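Local structure of envelope polyprotein (Puumala orthohantavirus, 5FXU) at residues 51-57 / 87-93; 56-62 / 321-327. The protein forms the ectodomain of Gn, a glycosylated envelope glycoprotein of the hantaviral surface, where it is probably exposed to antibodies as part of the spike. Residues are numbered along the deposited sequence.

Both contacts are built on strand 54-64 of the large mixed sheet in the Gn head. Strand 79-89 pairs antiparallel with it in contact 1, and strand 321-323 parallel with it in contact 2, so the two partners flank a shared strand. The contacts lie about 14 Å apart, centre to centre; P56 and F57 belong to both, and the segments alternate along the chain: 51-57 and 56-62, then 87-93, then 321-327. The contacts pack directly on each other: L88 CD1, on strand 79-89, is 4.1 Å from W323 CE3, and L93 CD2, in the loop that follows, is 3.5 Å from Y321 CZ. A strand from late in the sequence thus joins an early hairpin in one sheet.

Contact 1: 51-57 / 87-93; sequences TSSQQPF and NLRGLCL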
ATOM      1  N   THR A  51      10.843   9.204  -1.428  1.00 84.19           N
ATOM      2  CA  THR A  51       9.392   9.427  -1.428  1.00 81.88           C
ATOM      3  C   THR A  51       8.978  10.909  -1.427  1.00 82.38           C
ATOM      4  O   THR A  51       7.903  11.250  -1.938  1.00 83.09           O
ATOM      5  CB  THR A  51       8.707   8.650  -0.280  1.00 79.34           C
ATOM      6  OG1 THR A  51       9.377   8.912   0.962  1.00 81.74           O
ATOM      7  CG2 THR A  51       8.738   7.145  -0.565  1.00 75.67           C
ATOM      8  N   SER A  52       9.832  11.782  -0.890  1.00 83.40           N
ATOM      9  CA  SER A  52       9.563  13.234  -0.868  1.00 85.39           C
ATOM     10  C   SER A  52       9.851  13.998  -2.203  1.00 84.82           C
ATOM     11  O   SER A  52       9.579  15.193  -2.297  1.00 84.49           O
ATOM     12  CB  SER A  52      10.324  13.874   0.300  1.00 87.49           C
ATOM     13  OG  SER A  52      11.719  13.644   0.170  1.00 89.49           O
ATOM     14  N   SER A  53      10.402  13.323  -3.218  1.00 82.65           N
ATOM     15  CA  SER A  53      10.535  13.909  -4.570  1.00 79.73           C
ATOM     16  C   SER A  53       9.168  14.012  -5.293  1.00 75.50           C
ATOM     17  O   SER A  53       8.180  13.382  -4.888  1.00 72.69           O
ATOM     18  CB  SER A  53      11.496  13.075  -5.414  1.00 79.89           C
ATOM     19  OG  SER A  53      10.898  11.838  -5.748  1.00 80.92           O
ATOM     20  N   GLN A  54       9.142  14.793  -6.372  1.00 71.64           N
ATOM     21  CA  GLN A  54       7.930  15.025  -7.160  1.00 67.64           C
ATOM     22  C   GLN A  54       7.617  13.821  -8.011  1.00 63.51           C
ATOM     23  O   GLN A  54       8.510  13.244  -8.625  1.00 61.62           O
ATOM     24  CB  GLN A  54       8.084  16.215  -8.084  1.00 72.20           C
ATOM     25  CG  GLN A  54       8.014  17.550  -7.393  1.00 77.00           C
ATOM     26  CD  GLN A  54       7.940  18.664  -8.414  1.00 82.95           C
ATOM     27  OE1 GLN A  54       8.937  18.950  -9.060  1.00 89.94           O
ATOM     28  NE2 GLN A  54       6.755  19.261  -8.610  1.00 84.56           N
ATOM     29  N   GLN A  55       6.341  13.458  -8.062  1.00 59.04           N
ATOM     30  CA  GLN A  55       5.928  12.212  -8.705  1.00 56.80           C
ATOM     31  C   GLN A  55       4.653  12.450  -9.542  1.00 52.96           C
ATOM     32  O   GLN A  55       3.653  12.947  -9.038  1.00 51.34           O
ATOM     33  CB  GLN A  55       5.841  11.086  -7.643  1.00 56.92           C
ATOM     34  CG  GLN A  55       4.849  11.324  -6.495  1.00 56.95           C
ATOM     35  CD  GLN A  55       5.293  10.966  -5.052  1.00 54.64           C
ATOM     36  OE1 GLN A  55       4.611  11.360  -4.100  1.00 52.23           O
ATOM     37  NE2 GLN A  55       6.368  10.196  -4.878  1.00 53.77           N
ATOM     38  N   PRO A  56       4.724  12.196 -10.858  1.00 50.27           N
ATOM     39  CA  PRO A  56       3.607  12.543 -11.737  1.00 47.81           C
ATOM     40  C   PRO A  56       2.415  11.571 -11.665  1.00 43.59           C
ATOM     41  O   PRO A  56       2.566  10.374 -11.856  1.00 41.80           O
ATOM     42  CB  PRO A  56       4.240  12.516 -13.136  1.00 50.18           C
ATOM     43  CG  PRO A  56       5.346  11.514 -13.022  1.00 51.16           C
ATOM     44  CD  PRO A  56       5.879  11.673 -11.621  1.00 51.11           C
ATOM     45  N   PHE A  57       1.246  12.139 -11.413  1.00 41.74           N
ATOM     46  CA  PHE A  57      -0.029  11.448 -11.293  1.00 39.46           C
ATOM     47  C   PHE A  57      -1.035  12.065 -12.250  1.00 40.40           C
ATOM     48  O   PHE A  57      -0.998  13.258 -12.540  1.00 41.03           O
ATOM     49  CB  PHE A  57      -0.592  11.620  -9.887  1.00 37.68           C
ATOM     50  CG  PHE A  57      -0.147  10.574  -8.917  1.00 37.08           C
ATOM     51  CD1 PHE A  57       1.111  10.638  -8.304  1.00 36.97           C
ATOM     52  CD2 PHE A  57      -0.985   9.536  -8.592  1.00 35.65           C
ATOM     53  CE1 PHE A  57       1.508   9.663  -7.397  1.00 36.71           C
ATOM     54  CE2 PHE A  57      -0.595   8.572  -7.692  1.00 35.26           C
ATOM     55  CZ  PHE A  57       0.657   8.628  -7.098  1.00 35.36           C
ATOM     56  N   ASN A  87       1.783  16.843 -10.228  1.00 51.42           N
ATOM     57  CA  ASN A  87       2.882  16.262  -9.463  1.00 52.12           C
ATOM     58  C   ASN A  87       2.483  16.237  -8.016  1.00 51.12           C
ATOM     59  O   ASN A  87       2.021  17.227  -7.500  1.00 52.72           O
ATOM     60  CB  ASN A  87       4.167  17.058  -9.645  1.00 53.58           C
ATOM     61  CG  ASN A  87       4.810  16.801 -10.990  1.00 55.42           C
ATOM     62  OD1 ASN A  87       5.371  15.729 -11.227  1.00 59.57           O
ATOM     63  ND2 ASN A  87       4.726  17.758 -11.879  1.00 56.50           N
ATOM     64  N   LEU A  88       2.615  15.084  -7.382  1.00 49.64           N
ATOM     65  CA  LEU A  88       2.394  14.949  -5.950  1.00 49.81           C
ATOM     66  C   LEU A  88       3.752  14.689  -5.314  1.00 49.93           C
ATOM     67  O   LEU A  88       4.704  14.345  -6.018  1.00 48.91           O
ATOM     68  CB  LEU A  88       1.413  13.797  -5.674  1.00 49.22           C
ATOM     69  CG  LEU A  88      -0.018  14.002  -6.213  1.00 49.37           C
ATOM     70  CD1 LEU A  88      -0.874  12.761  -5.995  1.00 48.34           C
ATOM     71  CD2 LEU A  88      -0.700  15.204  -5.577  1.00 50.49           C
ATOM     72  N   ARG A  89       3.857  14.878  -4.004  1.00 50.41           N
ATOM     73  CA  ARG A  89       5.030  14.433  -3.283  1.00 52.49           C
ATOM     74  C   ARG A  89       4.676  13.698  -2.041  1.00 48.67           C
ATOM     75  O   ARG A  89       3.602  13.902  -1.484  1.00 46.43           O
ATOM     76  CB  ARG A  89       5.866  15.604  -2.794  1.00 58.40           C
ATOM     77  CG  ARG A  89       6.271  16.690  -3.766  1.00 65.52           C
ATOM     78  CD  ARG A  89       7.036  17.771  -2.979  1.00 71.57           C
ATOM     79  NE  ARG A  89       7.883  18.648  -3.801  1.00 77.83           N
ATOM     80  CZ  ARG A  89       9.115  18.364  -4.251  1.00 80.97           C
ATOM     81  NH1 ARG A  89       9.694  17.190  -3.997  1.00 78.66           N
ATOM     82  NH2 ARG A  89       9.773  19.262  -4.995  1.00 84.16           N
ATOM     83  N   GLY A  90       5.632  12.890  -1.568  1.00 45.72           N
ATOM     84  CA  GLY A  90       5.474  12.193  -0.299  1.00 43.99           C
ATOM     85  C   GLY A  90       4.660  10.910  -0.346  1.00 41.68           C
ATOM     86  O   GLY A  90       4.552  10.230   0.669  1.00 43.49           O
ATOM     87  N   LEU A  91       4.098  10.552  -1.495  1.00 39.79           N
ATOM     88  CA  LEU A  91       3.300   9.336  -1.579  1.00 39.65           C
ATOM     89  C   LEU A  91       4.195   8.101  -1.560  1.00 39.66           C
ATOM     90  O   LEU A  91       5.386   8.174  -1.879  1.00 37.76           O
ATOM     91  CB  LEU A  91       2.390   9.310  -2.805  1.00 39.89           C
ATOM     92  CG  LEU A  91       1.060  10.025  -2.574  1.00 41.13           C
ATOM     93  CD1 LEU A  91       1.252  11.530  -2.502  1.00 42.41           C
ATOM     94  CD2 LEU A  91       0.066   9.664  -3.659  1.00 41.44           C
ATOM     95  N   CYS A  92       3.594   6.978  -1.162  1.00 40.27           N
ATOM     96  CA  CYS A  92       4.286   5.708  -1.088  1.00 40.81           C
ATOM     97  C   CYS A  92       4.523   5.100  -2.455  1.00 39.50           C
ATOM     98  O   CYS A  92       3.895   4.121  -2.806  1.00 39.89           O
ATOM     99  CB  CYS A  92       3.543   4.726  -0.146  1.00 40.77           C
ATOM    100  SG  CYS A  92       3.479   5.224   1.597  1.00 43.03           S
ATOM    101  N   LEU A  93       5.462   5.690  -3.181  1.00 41.02           N
ATOM    102  CA  LEU A  93       6.028   5.150  -4.416  1.00 42.95           C
ATOM    103  C   LEU A  93       7.473   4.840  -4.096  1.00 42.39           C
ATOM    104  O   LEU A  93       8.360   5.682  -4.250  1.00 46.08           O
ATOM    105  CB  LEU A  93       6.005   6.154  -5.570  1.00 44.20           C
ATOM    106  CG  LEU A  93       4.759   6.245  -6.415  1.00 45.82           C
ATOM    107  CD1 LEU A  93       3.686   6.950  -5.609  1.00 46.10           C
ATOM    108  CD2 LEU A  93       5.047   7.016  -7.694  1.00 47.67           C
TER
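N87 starts the second segment opposite P56 in a non-hydrogen-bonded pair (CA-CA 4.4 Å), its CA donating a CA-H...O contact to Q55 O at 3.4 Å. L88 follows in the hydrogen-bonded pair with Q55: Q55 N to L88 O is 2.8 Å and L88 N to Q55 O 2.9 Å. L88 CD1 lies 3.9 Å from the F57 ring centroid, 21° off the normal, a CH-pi contact. The R89 side chain reaches across to the first segment; R89 NH1 donates to S52 O at 2.6 Å, while Q54 CG lies over one guanidinium face. At G90 (phi 82°) the chain turns, with a weak bond from G90 N to T51 O (2.8 Å). L91 N then donates to Q55 OE1 at 2.8 Å, and L91 CD2 and L93 CD1 approach F57 CZ at 3.6 and 3.8 Å. Between these leucines, C92 centres an inverse gamma turn and is disulfide-bonded to C111. This is the open end of an antiparallel beta hairpin, strands 54-64 and 79-89, in the Gn head.

Contact 2: 56-62 / 321-327; sequences PFTKWTW and YIWAPGI
This is a parallel beta pairing of strand 56-62 with strand 321-323 in the mixed sheet of the Gn head, the short segment axes 4.5 Å apart at closest approach and inclined at 41°. Residues 56-62 are extended (phi -77 to -134°, psi 119 to 158°). T58 is in register with I322 (CA-CA 4.8 Å) and K59 with W323 (4.9 Å). Bonds alternate: T58 N to Y321 O, 2.8 Å; W323 N to T58 O, 3.0 Å; W60 N to W323 O, 2.9 Å.

W60, W323 and I327 have the largest areas covered (98, 80 and 79 Å²). W60 (chi1 t, chi2 34°) presents a ring face to I327 (chi1 m, chi2 t), whose CD1 is 3.7 Å from the six-membered ring centroid, 13° off its normal. W323 (chi1 t, chi2 37°) places CE3 3.8 Å from K59 CG and CB 3.9 Å from F57 CD2. A type II turn, A324 to I327 (phi/psi P325 -70/134°, G326 79/9°; I327 N to A324 O 3.2 Å), brings I327 to W60, and I327 CG1 meets W62 CD1 at 3.7 Å. Waters bridge Y321 N (2.9 Å) to P56 O (2.8 Å), and W62 N (2.8 Å) to P325 O (2.7 Å).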
ATOM      1  N   PRO A  56       4.724  12.196 -10.858  1.00 50.27           N
ATOM      2  CA  PRO A  56       3.607  12.543 -11.737  1.00 47.81           C
ATOM      3  C   PRO A  56       2.415  11.571 -11.665  1.00 43.59           C
ATOM      4  O   PRO A  56       2.566  10.374 -11.856  1.00 41.80           O
ATOM      5  CB  PRO A  56       4.240  12.516 -13.136  1.00 50.18           C
ATOM      6  CG  PRO A  56       5.346  11.514 -13.022  1.00 51.16           C
ATOM      7  CD  PRO A  56       5.879  11.673 -11.621  1.00 51.11           C
ATOM      8  N   PHE A  57       1.246  12.139 -11.413  1.00 41.74           N
ATOM      9  CA  PHE A  57      -0.029  11.448 -11.293  1.00 39.46           C
ATOM     10  C   PHE A  57      -1.035  12.065 -12.250  1.00 40.40           C
ATOM     11  O   PHE A  57      -0.998  13.258 -12.540  1.00 41.03           O
ATOM     12  CB  PHE A  57      -0.592  11.620  -9.887  1.00 37.68           C
ATOM     13  CG  PHE A  57      -0.147  10.574  -8.917  1.00 37.08           C
ATOM     14  CD1 PHE A  57       1.111  10.638  -8.304  1.00 36.97           C
ATOM     15  CD2 PHE A  57      -0.985   9.536  -8.592  1.00 35.65           C
ATOM     16  CE1 PHE A  57       1.508   9.663  -7.397  1.00 36.71           C
ATOM     17  CE2 PHE A  57      -0.595   8.572  -7.692  1.00 35.26           C
ATOM     18  CZ  PHE A  57       0.657   8.628  -7.098  1.00 35.36           C
ATOM     19  N   THR A  58      -1.940  11.228 -12.744  1.00 39.74           N
ATOM     20  CA  THR A  58      -3.112  11.707 -13.409  1.00 39.02           C
ATOM     21  C   THR A  58      -4.182  11.852 -12.360  1.00 37.13           C
ATOM     22  O   THR A  58      -4.533  10.891 -11.727  1.00 36.12           O
ATOM     23  CB  THR A  58      -3.553  10.732 -14.482  1.00 39.12           C
ATOM     24  OG1 THR A  58      -2.596  10.793 -15.528  1.00 39.47           O
ATOM     25  CG2 THR A  58      -4.956  11.103 -15.029  1.00 40.64           C
ATOM     26  N   LYS A  59      -4.678  13.059 -12.170  1.00 37.74           N
ATOM     27  CA  LYS A  59      -5.817  13.291 -11.283  1.00 37.62           C
ATOM     28  C   LYS A  59      -7.133  13.126 -12.036  1.00 36.52           C
ATOM     29  O   LYS A  59      -7.353  13.809 -12.993  1.00 38.13           O
ATOM     30  CB  LYS A  59      -5.738  14.691 -10.725  1.00 39.70           C
ATOM     31  CG  LYS A  59      -6.818  15.019  -9.734  1.00 41.05           C
ATOM     32  CD  LYS A  59      -6.670  16.455  -9.327  1.00 44.25           C
ATOM     33  CE  LYS A  59      -7.783  16.849  -8.403  1.00 46.51           C
ATOM     34  NZ  LYS A  59      -7.599  18.261  -7.984  1.00 49.72           N
ATOM     35  N   TRP A  60      -8.003  12.249 -11.555  1.00 35.04           N
ATOM     36  CA  TRP A  60      -9.238  11.895 -12.192  1.00 34.18           C
ATOM     37  C   TRP A  60     -10.362  12.153 -11.192  1.00 35.06           C
ATOM     38  O   TRP A  60     -10.374  11.579 -10.116  1.00 33.32           O
ATOM     39  CB  TRP A  60      -9.193  10.411 -12.581  1.00 33.44           C
ATOM     40  CG  TRP A  60     -10.434   9.903 -13.247  1.00 32.61           C
ATOM     41  CD1 TRP A  60     -11.256  10.602 -14.099  1.00 32.36           C
ATOM     42  CD2 TRP A  60     -10.996   8.589 -13.141  1.00 31.54           C
ATOM     43  NE1 TRP A  60     -12.311   9.826 -14.490  1.00 32.31           N
ATOM     44  CE2 TRP A  60     -12.179   8.578 -13.930  1.00 32.44           C
ATOM     45  CE3 TRP A  60     -10.636   7.433 -12.460  1.00 30.20           C
ATOM     46  CZ2 TRP A  60     -12.989   7.427 -14.063  1.00 31.32           C
ATOM     47  CZ3 TRP A  60     -11.433   6.309 -12.581  1.00 29.90           C
ATOM     48  CH2 TRP A  60     -12.599   6.313 -13.381  1.00 31.15           C
ATOM     49  N   THR A  61     -11.312  13.016 -11.566  1.00 36.75           N
ATOM     50  CA  THR A  61     -12.351  13.534 -10.651  1.00 37.54           C
ATOM     51  C   THR A  61     -13.738  13.465 -11.319  1.00 37.21           C
ATOM     52  O   THR A  61     -13.832  13.424 -12.526  1.00 38.09           O
ATOM     53  CB  THR A  61     -12.056  15.007 -10.272  1.00 38.59           C
ATOM     54  OG1 THR A  61     -11.864  15.790 -11.458  1.00 39.82           O
ATOM     55  CG2 THR A  61     -10.821  15.098  -9.473  1.00 38.99           C
ATOM     56  N   TRP A  62     -14.803  13.462 -10.532  1.00 36.47           N
ATOM     57  CA  TRP A  62     -16.154  13.469 -11.088  1.00 35.52           C
ATOM     58  C   TRP A  62     -16.990  14.614 -10.515  1.00 37.33           C
ATOM     59  O   TRP A  62     -16.743  15.030  -9.386  1.00 35.85           O
ATOM     60  CB  TRP A  62     -16.831  12.117 -10.853  1.00 33.87           C
ATOM     61  CG  TRP A  62     -17.365  11.851  -9.462  1.00 32.23           C
ATOM     62  CD1 TRP A  62     -16.712  11.241  -8.440  1.00 31.18           C
ATOM     63  CD2 TRP A  62     -18.682  12.132  -8.982  1.00 31.83           C
ATOM     64  NE1 TRP A  62     -17.518  11.164  -7.344  1.00 31.00           N
ATOM     65  CE2 TRP A  62     -18.743  11.681  -7.652  1.00 31.44           C
ATOM     66  CE3 TRP A  62     -19.807  12.738  -9.542  1.00 31.88           C
ATOM     67  CZ2 TRP A  62     -19.897  11.821  -6.856  1.00 32.16           C
ATOM     68  CZ3 TRP A  62     -20.969  12.860  -8.765  1.00 32.54           C
ATOM     69  CH2 TRP A  62     -21.002  12.398  -7.437  1.00 32.55           C
ATOM     70  N   TYR A 321       0.281   6.449 -13.107  1.00 34.58           N
ATOM     71  CA  TYR A 321      -0.216   6.567 -11.746  1.00 33.77           C
ATOM     72  C   TYR A 321      -1.473   7.418 -11.716  1.00 32.31           C
ATOM     73  O   TYR A 321      -1.552   8.438 -12.384  1.00 32.69           O
ATOM     74  CB  TYR A 321       0.853   7.166 -10.817  1.00 34.64           C
ATOM     75  CG  TYR A 321       2.034   6.280 -10.567  1.00 35.70           C
ATOM     76  CD1 TYR A 321       1.982   5.312  -9.592  1.00 35.58           C
ATOM     77  CD2 TYR A 321       3.223   6.417 -11.301  1.00 37.57           C
ATOM     78  CE1 TYR A 321       3.068   4.486  -9.342  1.00 36.52           C
ATOM     79  CE2 TYR A 321       4.324   5.595 -11.066  1.00 38.28           C
ATOM     80  CZ  TYR A 321       4.236   4.621 -10.079  1.00 38.19           C
ATOM     81  OH  TYR A 321       5.282   3.762  -9.825  1.00 38.36           O
ATOM     82  N   ILE A 322      -2.440   6.991 -10.930  1.00 31.89           N
ATOM     83  CA  ILE A 322      -3.744   7.628 -10.857  1.00 33.02           C
ATOM     84  C   ILE A 322      -4.095   7.993  -9.439  1.00 31.10           C
ATOM     85  O   ILE A 322      -3.869   7.239  -8.533  1.00 30.15           O
ATOM     86  CB  ILE A 322      -4.841   6.708 -11.432  1.00 35.34           C
ATOM     87  CG1 ILE A 322      -4.628   6.580 -12.933  1.00 37.52           C
ATOM     88  CG2 ILE A 322      -6.237   7.295 -11.245  1.00 35.69           C
ATOM     89  CD1 ILE A 322      -4.583   5.152 -13.343  1.00 40.03           C
ATOM     90  N   TRP A 323      -4.618   9.196  -9.283  1.00 31.18           N
ATOM     91  CA  TRP A 323      -5.225   9.656  -8.074  1.00 30.70           C
ATOM     92  C   TRP A 323      -6.684  10.000  -8.409  1.00 30.63           C
ATOM     93  O   TRP A 323      -6.934  10.904  -9.198  1.00 30.94           O
ATOM     94  CB  TRP A 323      -4.478  10.899  -7.581  1.00 31.21           C
ATOM     95  CG  TRP A 323      -5.080  11.511  -6.368  1.00 31.76           C
ATOM     96  CD1 TRP A 323      -5.638  10.875  -5.330  1.00 30.78           C
ATOM     97  CD2 TRP A 323      -5.149  12.903  -6.079  1.00 33.01           C
ATOM     98  NE1 TRP A 323      -6.067  11.773  -4.417  1.00 32.34           N
ATOM     99  CE2 TRP A 323      -5.777  13.033  -4.854  1.00 33.13           C
ATOM    100  CE3 TRP A 323      -4.713  14.051  -6.743  1.00 34.88           C
ATOM    101  CZ2 TRP A 323      -6.000  14.268  -4.256  1.00 35.24           C
ATOM    102  CZ3 TRP A 323      -4.926  15.275  -6.165  1.00 36.78           C
ATOM    103  CH2 TRP A 323      -5.572  15.379  -4.926  1.00 36.65           C
ATOM    104  N   ALA A 324      -7.632   9.284  -7.805  1.00 29.41           N
ATOM    105  CA  ALA A 324      -9.027   9.384  -8.185  1.00 28.62           C
ATOM    106  C   ALA A 324      -9.938   9.673  -7.007  1.00 27.98           C
ATOM    107  O   ALA A 324     -10.611   8.788  -6.498  1.00 27.38           O
ATOM    108  CB  ALA A 324      -9.453   8.120  -8.915  1.00 27.72           C
ATOM    109  N   PRO A 325      -9.954  10.922  -6.561  1.00 29.04           N
ATOM    110  CA  PRO A 325     -10.760  11.236  -5.391  1.00 29.28           C
ATOM    111  C   PRO A 325     -12.229  11.154  -5.712  1.00 30.52           C
ATOM    112  O   PRO A 325     -12.660  11.639  -6.761  1.00 31.05           O
ATOM    113  CB  PRO A 325     -10.359  12.658  -5.038  1.00 30.59           C
ATOM    114  CG  PRO A 325      -9.569  13.188  -6.173  1.00 31.02           C
ATOM    115  CD  PRO A 325      -9.037  12.019  -6.934  1.00 30.34           C
ATOM    116  N   GLY A 326     -12.974  10.501  -4.831  1.00 31.10           N
ATOM    117  CA  GLY A 326     -14.402  10.282  -5.016  1.00 32.01           C
ATOM    118  C   GLY A 326     -14.740   9.147  -5.971  1.00 32.19           C
ATOM    119  O   GLY A 326     -15.886   8.977  -6.324  1.00 33.77           O
ATOM    120  N   ILE A 327     -13.753   8.362  -6.389  1.00 32.33           N
ATOM    121  CA  ILE A 327     -13.979   7.232  -7.303  1.00 32.48           C
ATOM    122  C   ILE A 327     -13.235   5.991  -6.800  1.00 31.95           C
ATOM    123  O   ILE A 327     -12.040   6.057  -6.543  1.00 32.29           O
ATOM    124  CB  ILE A 327     -13.451   7.532  -8.712  1.00 32.86           C
ATOM    125  CG1 ILE A 327     -14.088   8.817  -9.259  1.00 33.01           C
ATOM    126  CG2 ILE A 327     -13.703   6.343  -9.643  1.00 32.61           C
ATOM    127  CD1 ILE A 327     -13.503   9.305 -10.564  1.00 33.47           C
TER
HETATM  128  O   HOH W   1       1.961   8.632 -14.015  1.00 35.59           O
HETATM  129  O   HOH W   2     -13.855  13.817  -7.916  1.00 32.99           O